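BepC protein (Bartonella tribocorum, PDB 4WGJ) is a translocated effector whose Fic domain, the part in this chain, probably transfers AMP from ATP to threonine or tyrosine hydroxyls of target proteins. Local coordinates at residues Y61-H66 and G78-T83; K115-L120 and A152-K157; N128-L133 and E168-A173; Q136-N141 and H176-S181. All blocks are in the same frame, centred on the assembly; numbering follows the deposited sequence. Where two conformers were deposited one is given.

The contacts form two neighbouring pairs within a mainly helical Fic domain. Contacts 1 and 2, with centres about 9 Å apart, join helix 59-70 to loop 78-83 and helix 111-126 to loop 152-157, beside the bound nucleotide analogue; R81 NE and H66 NE2 probably donate to the carbonyls of H153 and K157. Contacts 3 and 4, equally close, gather loop 128-133, helix 135-152 and strand 176-178 round the end of helix 159-174, and touch through a probable H176 N to G171 O bond. Along the chain contact 1 closes first, whereas contacts 2, 3 and 4 interleave, so the chain shuttles between nucleotide loop and far end. Contacts 2 and 3, with centres about 19 Å apart, do not touch.

Contact 1 of 4, residues Y61-H66 and G78-T83; sequences YLSLIH and GHTRDT
H66 and G78 are joined by a nearly linear hydrogen bond, in which G78 N donates to H66 ND1 at 2.9 Å with an angle of 174° at the hydrogen. The donor lies at the ring edge, about 10° out of the imidazole plane. One turn back along helix 59-70, the hydroxyl of S63 meets the same residue: S63 OG lies 3.2 Å from G78 O, a weak bond at most, as its proton has another acceptor within reach. G78 CA also comes within 3.4 Å of S63 O. Glycine suits this spot, since its positive phi of 88° would press a CB against the preceding carbonyl. The contact thus closes a helix-to-loop connection of the Fic domain, bringing the chain after helix 59-70 back onto that helix. H66 is held from its far nitrogen as well, because NE2 is hydrogen-bonded to K157 O, consistent with the ring hydrogen being on NE2. Its ring stacks with F155 and with F70. Beyond G78 the T80 methyl CG2 approaches S63 OG, and T80 begins a type I turn to T83; T83 OG1 and T83 N both donate to T80 O. R81, inside that turn, bonds to H153 O through NE.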
# COMPACT_ATOMS: atom_id res chain seq x y z
N TYR A 61 -0.97 1.61 11.82
CA TYR A 61 -1.88 0.57 11.33
C TYR A 61 -1.48 0.10 9.93
O TYR A 61 -1.52 -1.10 9.64
CB TYR A 61 -3.33 1.08 11.31
CG TYR A 61 -4.34 -0.01 10.97
CD1 TYR A 61 -4.49 -1.13 11.79
CD2 TYR A 61 -5.17 0.10 9.86
CE1 TYR A 61 -5.41 -2.13 11.49
CE2 TYR A 61 -6.09 -0.88 9.55
CZ TYR A 61 -6.21 -1.99 10.37
OH TYR A 61 -7.13 -2.97 10.07
N LEU A 62 -1.12 1.03 9.06
CA LEU A 62 -0.66 0.64 7.73
C LEU A 62 0.56 -0.29 7.82
O LEU A 62 0.65 -1.30 7.10
CB LEU A 62 -0.31 1.87 6.90
CG LEU A 62 0.06 1.60 5.45
CD1 LEU A 62 -1.13 0.99 4.67
CD2 LEU A 62 0.53 2.90 4.78
N SER A 63 1.49 0.04 8.71
CA SER A 63 2.67 -0.81 8.90
C SER A 63 2.30 -2.18 9.46
O SER A 63 2.91 -3.17 9.10
CB SER A 63 3.69 -0.13 9.81
OG SER A 63 4.36 0.90 9.07
N LEU A 64 1.28 -2.23 10.32
CA LEU A 64 0.81 -3.52 10.85
C LEU A 64 0.25 -4.37 9.71
O LEU A 64 0.48 -5.59 9.62
CB LEU A 64 -0.25 -3.31 11.92
CG LEU A 64 -1.05 -4.58 12.29
CD1 LEU A 64 -0.16 -5.61 12.96
CD2 LEU A 64 -2.25 -4.21 13.18
N ILE A 65 -0.51 -3.72 8.83
CA ILE A 65 -1.02 -4.40 7.65
C ILE A 65 0.14 -4.93 6.81
O ILE A 65 0.15 -6.10 6.40
CB ILE A 65 -1.90 -3.48 6.81
CG1 ILE A 65 -3.25 -3.29 7.52
CG2 ILE A 65 -2.11 -4.06 5.41
CD1 ILE A 65 -4.11 -2.19 6.91
N HIS A 66 1.14 -4.07 6.58
CA HIS A 66 2.24 -4.48 5.71
C HIS A 66 3.00 -5.65 6.35
O HIS A 66 3.32 -6.63 5.66
CB HIS A 66 3.17 -3.29 5.43
CG HIS A 66 4.18 -3.57 4.36
ND1 HIS A 66 5.43 -4.07 4.63
CD2 HIS A 66 4.12 -3.41 3.01
CE1 HIS A 66 6.10 -4.21 3.50
NE2 HIS A 66 5.33 -3.82 2.50
N GLY A 78 6.68 -4.24 7.28
CA GLY A 78 6.25 -3.33 8.33
C GLY A 78 7.12 -2.09 8.49
O GLY A 78 6.76 -1.17 9.22
N HIS A 79 8.28 -2.06 7.83
CA HIS A 79 9.18 -0.91 7.94
C HIS A 79 9.12 -0.08 6.67
O HIS A 79 9.15 -0.62 5.57
CB HIS A 79 10.62 -1.37 8.16
CG HIS A 79 10.81 -2.17 9.40
ND1 HIS A 79 11.56 -1.72 10.47
CD2 HIS A 79 10.36 -3.40 9.75
CE1 HIS A 79 11.56 -2.64 11.42
NE2 HIS A 79 10.83 -3.67 11.01
N THR A 80 9.06 1.24 6.82
CA THR A 80 8.94 2.12 5.66
C THR A 80 10.30 2.45 5.06
O THR A 80 11.34 2.36 5.73
CB THR A 80 8.21 3.42 6.05
OG1 THR A 80 8.87 4.00 7.18
CG2 THR A 80 6.76 3.11 6.46
N ARG A 81 10.31 2.84 3.78
CA ARG A 81 11.55 2.96 3.02
C ARG A 81 12.34 4.22 3.33
O ARG A 81 13.45 4.38 2.82
CB ARG A 81 11.27 2.89 1.52
CG ARG A 81 10.37 4.01 1.02
CD ARG A 81 10.01 3.83 -0.47
NE ARG A 81 8.94 4.75 -0.81
CZ ARG A 81 9.10 6.03 -1.16
NH1 ARG A 81 10.32 6.55 -1.29
NH2 ARG A 81 8.03 6.78 -1.39
N ASP A 82 11.79 5.09 4.16
CA ASP A 82 12.50 6.29 4.62
C ASP A 82 13.37 6.01 5.84
O ASP A 82 14.11 6.88 6.29
CB ASP A 82 11.53 7.43 4.95
CG ASP A 82 10.45 7.02 5.97
OD1 ASP A 82 10.35 5.82 6.31
OD2 ASP A 82 9.68 7.91 6.42
N THR A 83 13.27 4.80 6.38
CA THR A 83 14.04 4.42 7.56
C THR A 83 15.10 3.39 7.18
O THR A 83 14.80 2.46 6.40
CB THR A 83 13.12 3.85 8.65
OG1 THR A 83 12.61 2.58 8.22
CG2 THR A 83 11.95 4.79 8.89

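Contact 2 of 4, residues K115-L120 and A152-K157; sequences KELKQL and AHPFRK. With ANP (phosphoaminophosphonic acid-adenylate ester), chain B.
E116 and A152 mark the closest backbone approach, their CA atoms 6.2 Å apart, where helix 111-126 passes the end of helix 135-152. A152 closes the latter, and H153 breaks from it with a positive phi of 49°, turning the chain toward the nucleotide. A small alanine fits between the two backbones: its CB lies 4.1 Å from L117 CD2. Both methyls of L117 also rest on the proline ring, with CD1 4.0 Å from P154 CG, and the two side chains cross obliquely. The E116 chain is extended beyond CG and lays its carboxylate alongside A152, but its OE1 is hydrogen-bonded to H151 ND1, the residue just before. The loop opens the Fic motif (HPFx(D/E)GNGRxxR in the family), which starts at H153 and runs to R164. P154, second in the motif, packs on L117 beside the histidine facing the analogue, and K157 stands where an acidic residue is usual. H153 presents its ring edge to the ligand, with CE1 3.5 Å from ANP O5', while its ring stacks with F107. K157 comes in from the far end of the loop. Its chain bends about CB-CG and CD-CE, and that curl delivers NZ to ANP O2B at 2.7 Å and, weakly, to ANP O1A at 3.3 Å. A long, positively charged side chain suits a place beside two phosphate groups. N159, G158 and G160 also bond to the analogue, as do R161 and R164.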
# COMPACT_ATOMS: atom_id res chain seq x y z
N LYS A 115 5.29 13.10 6.37
CA LYS A 115 4.44 14.28 6.36
C LYS A 115 3.09 13.95 5.76
O LYS A 115 2.04 14.33 6.29
CB LYS A 115 5.09 15.43 5.59
N GLU A 116 3.12 13.20 4.66
CA GLU A 116 1.89 12.84 3.96
C GLU A 116 1.06 11.86 4.76
O GLU A 116 -0.17 11.96 4.79
CB GLU A 116 2.23 12.27 2.58
CG GLU A 116 2.74 13.36 1.62
CD GLU A 116 3.01 12.86 0.21
OE1 GLU A 116 2.43 11.83 -0.21
OE2 GLU A 116 3.80 13.52 -0.50
N LEU A 117 1.72 10.92 5.43
CA LEU A 117 0.98 9.98 6.26
C LEU A 117 0.35 10.70 7.46
O LEU A 117 -0.79 10.42 7.83
CB LEU A 117 1.88 8.84 6.73
CG LEU A 117 2.32 7.86 5.63
CD1 LEU A 117 3.27 6.86 6.23
CD2 LEU A 117 1.14 7.14 5.03
N LYS A 118 1.08 11.65 8.04
CA LYS A 118 0.54 12.43 9.15
C LYS A 118 -0.69 13.23 8.71
O LYS A 118 -1.67 13.35 9.44
CB LYS A 118 1.61 13.36 9.74
N GLN A 119 -0.63 13.78 7.50
CA GLN A 119 -1.74 14.59 6.99
C GLN A 119 -2.97 13.71 6.75
O GLN A 119 -4.10 14.11 7.00
CB GLN A 119 -1.34 15.32 5.71
CG GLN A 119 -2.46 16.14 5.08
CD GLN A 119 -3.12 17.10 6.07
OE1 GLN A 119 -2.43 17.87 6.75
NE2 GLN A 119 -4.45 17.05 6.15
N LEU A 120 -2.73 12.49 6.27
CA LEU A 120 -3.82 11.54 6.06
C LEU A 120 -4.43 11.13 7.40
O LEU A 120 -5.64 10.99 7.53
CB LEU A 120 -3.33 10.31 5.30
CG LEU A 120 -4.39 9.23 5.10
CD1 LEU A 120 -5.62 9.80 4.40
CD2 LEU A 120 -3.82 8.06 4.32
N ALA A 152 1.95 8.42 -1.17
CA ALA A 152 2.93 8.26 -0.09
C ALA A 152 3.86 7.07 -0.35
O ALA A 152 5.08 7.18 -0.16
CB ALA A 152 2.23 8.11 1.25
N HIS A 153 3.28 5.95 -0.78
CA HIS A 153 4.05 4.77 -1.23
C HIS A 153 5.12 4.44 -0.21
O HIS A 153 6.31 4.44 -0.53
CB HIS A 153 4.67 5.08 -2.61
CG HIS A 153 5.20 3.89 -3.36
ND1 HIS A 153 4.39 3.09 -4.14
CD2 HIS A 153 6.46 3.40 -3.50
CE1 HIS A 153 5.13 2.16 -4.72
NE2 HIS A 153 6.39 2.32 -4.34
N PRO A 154 4.70 4.19 1.05
CA PRO A 154 5.68 4.23 2.14
C PRO A 154 6.67 3.07 2.19
O PRO A 154 7.64 3.17 2.94
CB PRO A 154 4.80 4.17 3.41
CG PRO A 154 3.42 4.55 2.95
CD PRO A 154 3.33 4.00 1.55
N PHE A 155 6.44 2.00 1.43
CA PHE A 155 7.31 0.81 1.53
C PHE A 155 8.13 0.57 0.27
O PHE A 155 7.80 1.06 -0.81
CB PHE A 155 6.46 -0.44 1.84
CG PHE A 155 5.55 -0.25 3.03
CD1 PHE A 155 6.04 -0.39 4.32
CD2 PHE A 155 4.22 0.12 2.85
CE1 PHE A 155 5.22 -0.18 5.42
CE2 PHE A 155 3.39 0.34 3.95
CZ PHE A 155 3.90 0.19 5.23
N ARG A 156 9.20 -0.20 0.41
CA ARG A 156 10.03 -0.52 -0.76
C ARG A 156 9.23 -1.33 -1.79
O ARG A 156 9.43 -1.21 -2.99
CB ARG A 156 11.29 -1.28 -0.32
CG ARG A 156 12.18 -1.78 -1.47
CD ARG A 156 12.65 -0.62 -2.37
NE ARG A 156 13.47 -1.11 -3.49
CZ ARG A 156 12.98 -1.68 -4.59
NH1 ARG A 156 11.66 -1.84 -4.74
NH2 ARG A 156 13.81 -2.09 -5.54
N LYS A 157 8.30 -2.14 -1.30
CA LYS A 157 7.48 -3.00 -2.15
C LYS A 157 6.26 -3.41 -1.33
O LYS A 157 6.30 -3.34 -0.09
CB LYS A 157 8.27 -4.25 -2.60
CG LYS A 157 7.67 -5.01 -3.81
CD LYS A 157 7.66 -4.11 -5.05
CE LYS A 157 7.32 -4.88 -6.32
NZ LYS A 157 5.97 -5.49 -6.26
PG ANP B . 0.52 -4.75 -6.74
O1G ANP B . -0.23 -6.00 -6.13
O2G ANP B . 0.55 -4.93 -8.23
O3G ANP B . -0.30 -3.46 -6.37
PB ANP B . 2.65 -4.19 -4.73
O1B ANP B . 1.61 -4.60 -3.74
O2B ANP B . 4.04 -4.83 -4.44
N3B ANP B . 2.17 -4.65 -6.28
PA ANP B . 4.07 -1.82 -5.27
O1A ANP B . 4.66 -2.49 -6.47
O2A ANP B . 5.06 -1.37 -4.20
O3A ANP B . 2.87 -2.64 -4.62
O5' ANP B . 3.24 -0.57 -5.77
C5' ANP B . 2.25 -0.77 -6.82
C4' ANP B . 1.30 0.40 -6.88
O4' ANP B . 1.88 1.47 -7.66
C3' ANP B . -0.04 0.06 -7.55
O3' ANP B . -1.15 0.62 -6.86
C2' ANP B . 0.12 0.65 -8.95
O2' ANP B . -1.12 0.97 -9.57
C1' ANP B . 0.95 1.89 -8.64
N9 ANP B . 1.65 2.43 -9.80
C8 ANP B . 2.25 1.71 -10.81
N7 ANP B . 2.79 2.46 -11.74
C5 ANP B . 2.52 3.75 -11.33
C6 ANP B . 2.83 5.01 -11.88
N6 ANP B . 3.50 5.18 -13.03
N1 ANP B . 2.41 6.11 -11.21
C2 ANP B . 1.74 5.96 -10.07
N3 ANP B . 1.40 4.82 -9.45
C4 ANP B . 1.82 3.75 -10.13

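Contact 3 of 4, residues N128-L133 and E168-A173; sequences NNLKGL and EKLGQA
On the helix whose L170 and A173 meet N129, L130 and K131, K169 NZ is gripped by three oxygens: Q172 OE1 at 2.8 Å, and the carbonyls of F48 and E51. The Q172 amide is itself fixed, since its NE2 bonds to R49 O, and E168 forms a salt bridge with R49. L170 faces the loop instead. Its CG lies anti to the backbone N (chi1 -173°), carrying both methyls to the contact. CD1 rests 3.5 Å from N129 O and 4.0 Å from N129 CB, and CD2 meets L130 CD1 at 3.7 Å, the two leucine chains crossing at about a right angle. Branched leucines suit this place because each offers two methyls to separate neighbours; L130 also touches F138 and N141 of helix 135-152. The loop starts where N128 completes a Schellman motif ending helix 111-126. K131 runs extended past the helix end, its CE 3.7 Å from A173 O, and the small A173 allows this approach. In this Fic domain the join therefore depends mainly on van der Waals contact: a leucine pair, with methyl and methylene groups against backbone oxygens. The lysine charge near the helix's carboxyl end is probably favourable, while E168, K169 and Q172 are engaged with residues 48-51.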
# COMPACT_ATOMS: atom_id res chain seq x y z
N ASN A 128 -13.81 11.13 11.14
CA ASN A 128 -14.23 9.97 11.94
C ASN A 128 -14.16 8.68 11.16
O ASN A 128 -15.11 7.89 11.15
CB ASN A 128 -15.65 10.17 12.48
CG ASN A 128 -16.01 9.15 13.56
OD1 ASN A 128 -15.13 8.62 14.24
ND2 ASN A 128 -17.30 8.87 13.72
N ASN A 129 -13.03 8.48 10.48
CA ASN A 129 -12.78 7.26 9.71
C ASN A 129 -13.87 6.95 8.68
O ASN A 129 -14.18 5.79 8.42
CB ASN A 129 -12.58 6.09 10.67
CG ASN A 129 -11.34 6.28 11.54
OD1 ASN A 129 -10.35 6.86 11.10
ND2 ASN A 129 -11.40 5.82 12.78
N LEU A 130 -14.42 8.02 8.10
CA LEU A 130 -15.42 7.95 7.03
C LEU A 130 -16.73 7.27 7.45
O LEU A 130 -17.48 6.78 6.61
CB LEU A 130 -14.84 7.23 5.80
CG LEU A 130 -13.54 7.81 5.23
CD1 LEU A 130 -13.23 7.19 3.88
CD2 LEU A 130 -13.63 9.34 5.13
N LYS A 131 -16.99 7.24 8.75
CA LYS A 131 -18.25 6.68 9.25
C LYS A 131 -19.42 7.62 8.98
O LYS A 131 -19.23 8.81 8.76
CB LYS A 131 -18.14 6.38 10.75
CG LYS A 131 -17.16 5.25 11.08
CD LYS A 131 -16.95 5.12 12.59
CE LYS A 131 -15.98 3.99 12.93
NZ LYS A 131 -15.87 3.83 14.41
N GLY A 132 -20.64 7.07 9.00
CA GLY A 132 -21.84 7.88 8.86
C GLY A 132 -22.05 8.49 7.49
O GLY A 132 -22.65 9.57 7.36
N LEU A 133 -21.59 7.79 6.45
CA LEU A 133 -21.67 8.29 5.07
C LEU A 133 -22.50 7.37 4.19
O LEU A 133 -22.54 6.16 4.41
CB LEU A 133 -20.27 8.42 4.46
CG LEU A 133 -19.24 9.31 5.16
CD1 LEU A 133 -17.92 9.30 4.37
CD2 LEU A 133 -19.76 10.72 5.32
N GLU A 168 -10.01 -1.91 2.58
CA GLU A 168 -10.98 -2.93 2.98
C GLU A 168 -11.34 -2.77 4.45
O GLU A 168 -12.52 -2.86 4.83
CB GLU A 168 -10.45 -4.34 2.74
CG GLU A 168 -10.22 -4.72 1.29
CD GLU A 168 -10.11 -6.22 1.13
OE1 GLU A 168 -10.80 -6.96 1.87
OE2 GLU A 168 -9.33 -6.68 0.28
N LYS A 169 -10.32 -2.56 5.29
CA LYS A 169 -10.55 -2.47 6.73
C LYS A 169 -11.26 -1.17 7.09
O LYS A 169 -12.13 -1.14 7.95
CB LYS A 169 -9.22 -2.59 7.51
CG LYS A 169 -8.41 -3.85 7.21
CD LYS A 169 -9.17 -5.13 7.54
CE LYS A 169 -9.42 -5.26 9.03
NZ LYS A 169 -10.17 -6.53 9.30
N LEU A 170 -10.88 -0.09 6.41
CA LEU A 170 -11.57 1.19 6.59
C LEU A 170 -13.06 1.05 6.23
O LEU A 170 -13.93 1.50 6.97
CB LEU A 170 -10.90 2.28 5.74
CG LEU A 170 -11.42 3.71 5.94
CD1 LEU A 170 -11.23 4.18 7.38
CD2 LEU A 170 -10.72 4.66 4.95
N GLY A 171 -13.34 0.40 5.11
CA GLY A 171 -14.72 0.14 4.72
C GLY A 171 -15.45 -0.68 5.77
O GLY A 171 -16.59 -0.36 6.15
N GLN A 172 -14.81 -1.74 6.25
CA GLN A 172 -15.42 -2.57 7.30
C GLN A 172 -15.84 -1.72 8.49
O GLN A 172 -16.95 -1.86 8.99
CB GLN A 172 -14.46 -3.67 7.76
CG GLN A 172 -14.29 -4.82 6.78
CD GLN A 172 -13.33 -5.88 7.29
OE1 GLN A 172 -12.60 -5.66 8.26
NE2 GLN A 172 -13.32 -7.05 6.65
N ALA A 173 -14.94 -0.85 8.94
CA ALA A 173 -15.23 0.02 10.08
C ALA A 173 -16.34 1.02 9.77
O ALA A 173 -17.14 1.37 10.65
CB ALA A 173 -13.97 0.77 10.52

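Contact 4 of 4, residues Q136-N141 and H176-S181; sequences QEFAEN and HTVDFS. With GLY (glycine), chain E; EDO (1,2-ethanediol), chain C.
F138 and H176 lie almost flat on each other as an offset stack, their ring centroids 4.5 Å apart and their planes at 18°. They join helix 135-152 of the Fic domain to strand 176-178, which pairs antiparallel with strand 212-214 in a small two-stranded sheet. The side chains slide past each other in opposite directions, so each CB sits over the partner's ring: F138 CB is 3.7 Å from the H176 centroid, and H176 CB is 4.0 Å from the F138 centroid, both CH-pi contacts over a face. The nearest ring atoms, F138 CG and H176 CD2, are 3.4 Å apart. With CG anti to the backbone N (chi1 177°), F138 reaches out from its helix toward the strand, and a broad aromatic ring suits a site where it is stacked on one face and met at its rim. There V178 CG2 lies near the ring plane, 3.8 Å from F138 CE2, the two side chains crossing at about a right angle. Histidine suits its place because it can stack and still keep a polar edge: H176 NE2 makes a weak hydrogen bond with L133 O. Farther along the helix, N141 ND2 bonds back to E137 O. After the strand, D179 OD1 accepts from S181 N at 2.9 Å in an Asx turn and also from S181 OG, both from one face of its carboxylate. F180 and S181 take part in separate glycine pockets. The D179 carbonyl oxygen receives both hydroxyls of an ethanediol, probably from the crystallisation liquor, with EDO O2 2.7 Å from D179 O.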
# COMPACT_ATOMS: atom_id res chain seq x y z
N GLN A 136 -22.33 6.75 -1.93
CA GLN A 136 -21.67 7.70 -2.82
C GLN A 136 -20.62 8.52 -2.09
O GLN A 136 -19.52 8.73 -2.60
CB GLN A 136 -22.70 8.62 -3.47
CG GLN A 136 -22.10 9.54 -4.50
CD GLN A 136 -21.40 8.77 -5.60
OE1 GLN A 136 -22.03 8.03 -6.36
NE2 GLN A 136 -20.08 8.91 -5.67
N GLU A 137 -20.98 8.99 -0.90
CA GLU A 137 -20.08 9.79 -0.09
C GLU A 137 -18.86 8.99 0.35
O GLU A 137 -17.74 9.50 0.33
CB GLU A 137 -20.80 10.34 1.14
CG GLU A 137 -21.89 11.35 0.81
CD GLU A 137 -22.83 11.57 1.98
OE1 GLU A 137 -22.77 10.77 2.95
OE2 GLU A 137 -23.63 12.53 1.93
N PHE A 138 -19.08 7.75 0.76
CA PHE A 138 -17.95 6.92 1.15
C PHE A 138 -17.03 6.66 -0.04
O PHE A 138 -15.82 6.77 0.08
CB PHE A 138 -18.39 5.58 1.74
CG PHE A 138 -17.22 4.69 2.07
CD1 PHE A 138 -16.56 4.82 3.28
CD2 PHE A 138 -16.75 3.75 1.15
CE1 PHE A 138 -15.46 4.02 3.58
CE2 PHE A 138 -15.67 2.95 1.45
CZ PHE A 138 -15.02 3.09 2.66
N ALA A 139 -17.61 6.33 -1.19
CA ALA A 139 -16.80 6.00 -2.36
C ALA A 139 -15.92 7.19 -2.76
O ALA A 139 -14.74 7.03 -3.10
CB ALA A 139 -17.69 5.57 -3.51
N GLU A 140 -16.50 8.38 -2.69
CA GLU A 140 -15.79 9.61 -3.03
C GLU A 140 -14.62 9.87 -2.10
O GLU A 140 -13.49 10.12 -2.53
CB GLU A 140 -16.73 10.80 -2.97
CG GLU A 140 -17.17 11.35 -4.29
CD GLU A 140 -17.96 12.62 -4.09
OE1 GLU A 140 -17.45 13.70 -4.46
OE2 GLU A 140 -19.06 12.55 -3.51
N ASN A 141 -14.91 9.85 -0.80
CA ASN A 141 -13.89 10.07 0.21
C ASN A 141 -12.83 8.98 0.25
O ASN A 141 -11.65 9.27 0.46
CB ASN A 141 -14.53 10.20 1.59
CG ASN A 141 -15.16 11.57 1.81
OD1 ASN A 141 -14.48 12.51 2.19
ND2 ASN A 141 -16.45 11.68 1.52
N HIS A 176 -19.14 -0.17 4.90
CA HIS A 176 -19.17 -0.36 3.45
C HIS A 176 -18.20 -1.45 3.03
O HIS A 176 -17.04 -1.42 3.43
CB HIS A 176 -18.81 0.93 2.71
CG HIS A 176 -19.67 2.09 3.09
ND1 HIS A 176 -20.87 2.36 2.46
CD2 HIS A 176 -19.51 3.05 4.04
CE1 HIS A 176 -21.41 3.44 3.00
NE2 HIS A 176 -20.60 3.88 3.95
N THR A 177 -18.66 -2.40 2.23
CA THR A 177 -17.74 -3.41 1.72
C THR A 177 -16.96 -2.86 0.53
O THR A 177 -17.52 -2.30 -0.41
CB THR A 177 -18.47 -4.69 1.32
OG1 THR A 177 -19.04 -5.27 2.50
CG2 THR A 177 -17.50 -5.68 0.69
N VAL A 178 -15.64 -3.03 0.61
CA VAL A 178 -14.73 -2.61 -0.44
C VAL A 178 -14.12 -3.87 -1.02
O VAL A 178 -13.40 -4.58 -0.33
CB VAL A 178 -13.63 -1.68 0.11
CG1 VAL A 178 -12.64 -1.30 -1.00
CG2 VAL A 178 -14.26 -0.46 0.75
N ASP A 179 -14.42 -4.16 -2.28
CA ASP A 179 -14.10 -5.48 -2.84
C ASP A 179 -13.31 -5.33 -4.13
O ASP A 179 -13.86 -4.89 -5.14
CB ASP A 179 -15.39 -6.28 -3.07
CG ASP A 179 -15.16 -7.58 -3.81
OD1 ASP A 179 -14.03 -8.10 -3.79
OD2 ASP A 179 -16.12 -8.10 -4.40
N PHE A 180 -12.02 -5.68 -4.09
CA PHE A 180 -11.17 -5.54 -5.26
C PHE A 180 -11.11 -6.80 -6.14
O PHE A 180 -10.34 -6.83 -7.11
CB PHE A 180 -9.73 -5.19 -4.84
CG PHE A 180 -9.59 -3.83 -4.21
CD1 PHE A 180 -9.41 -2.69 -4.99
CD2 PHE A 180 -9.59 -3.69 -2.82
CE1 PHE A 180 -9.26 -1.44 -4.41
CE2 PHE A 180 -9.44 -2.43 -2.23
CZ PHE A 180 -9.27 -1.31 -3.02
N SER A 181 -11.93 -7.82 -5.84
CA SER A 181 -11.72 -9.13 -6.45
C SER A 181 -11.81 -9.14 -7.99
O SER A 181 -11.15 -9.96 -8.62
CB SER A 181 -12.71 -10.15 -5.87
OG SER A 181 -14.05 -9.83 -6.15
N GLY E . -7.03 -9.84 -12.88
CA GLY E . -7.68 -10.80 -12.00
C GLY E . -8.69 -10.17 -11.06
O GLY E . -9.87 -10.55 -11.05
OXT GLY E . -8.36 -9.28 -10.29
C1 EDO C . -16.69 -5.81 -7.38
O1 EDO C . -16.71 -5.17 -6.09
C2 EDO C . -15.37 -5.48 -8.08
O2 EDO C . -14.30 -6.21 -7.46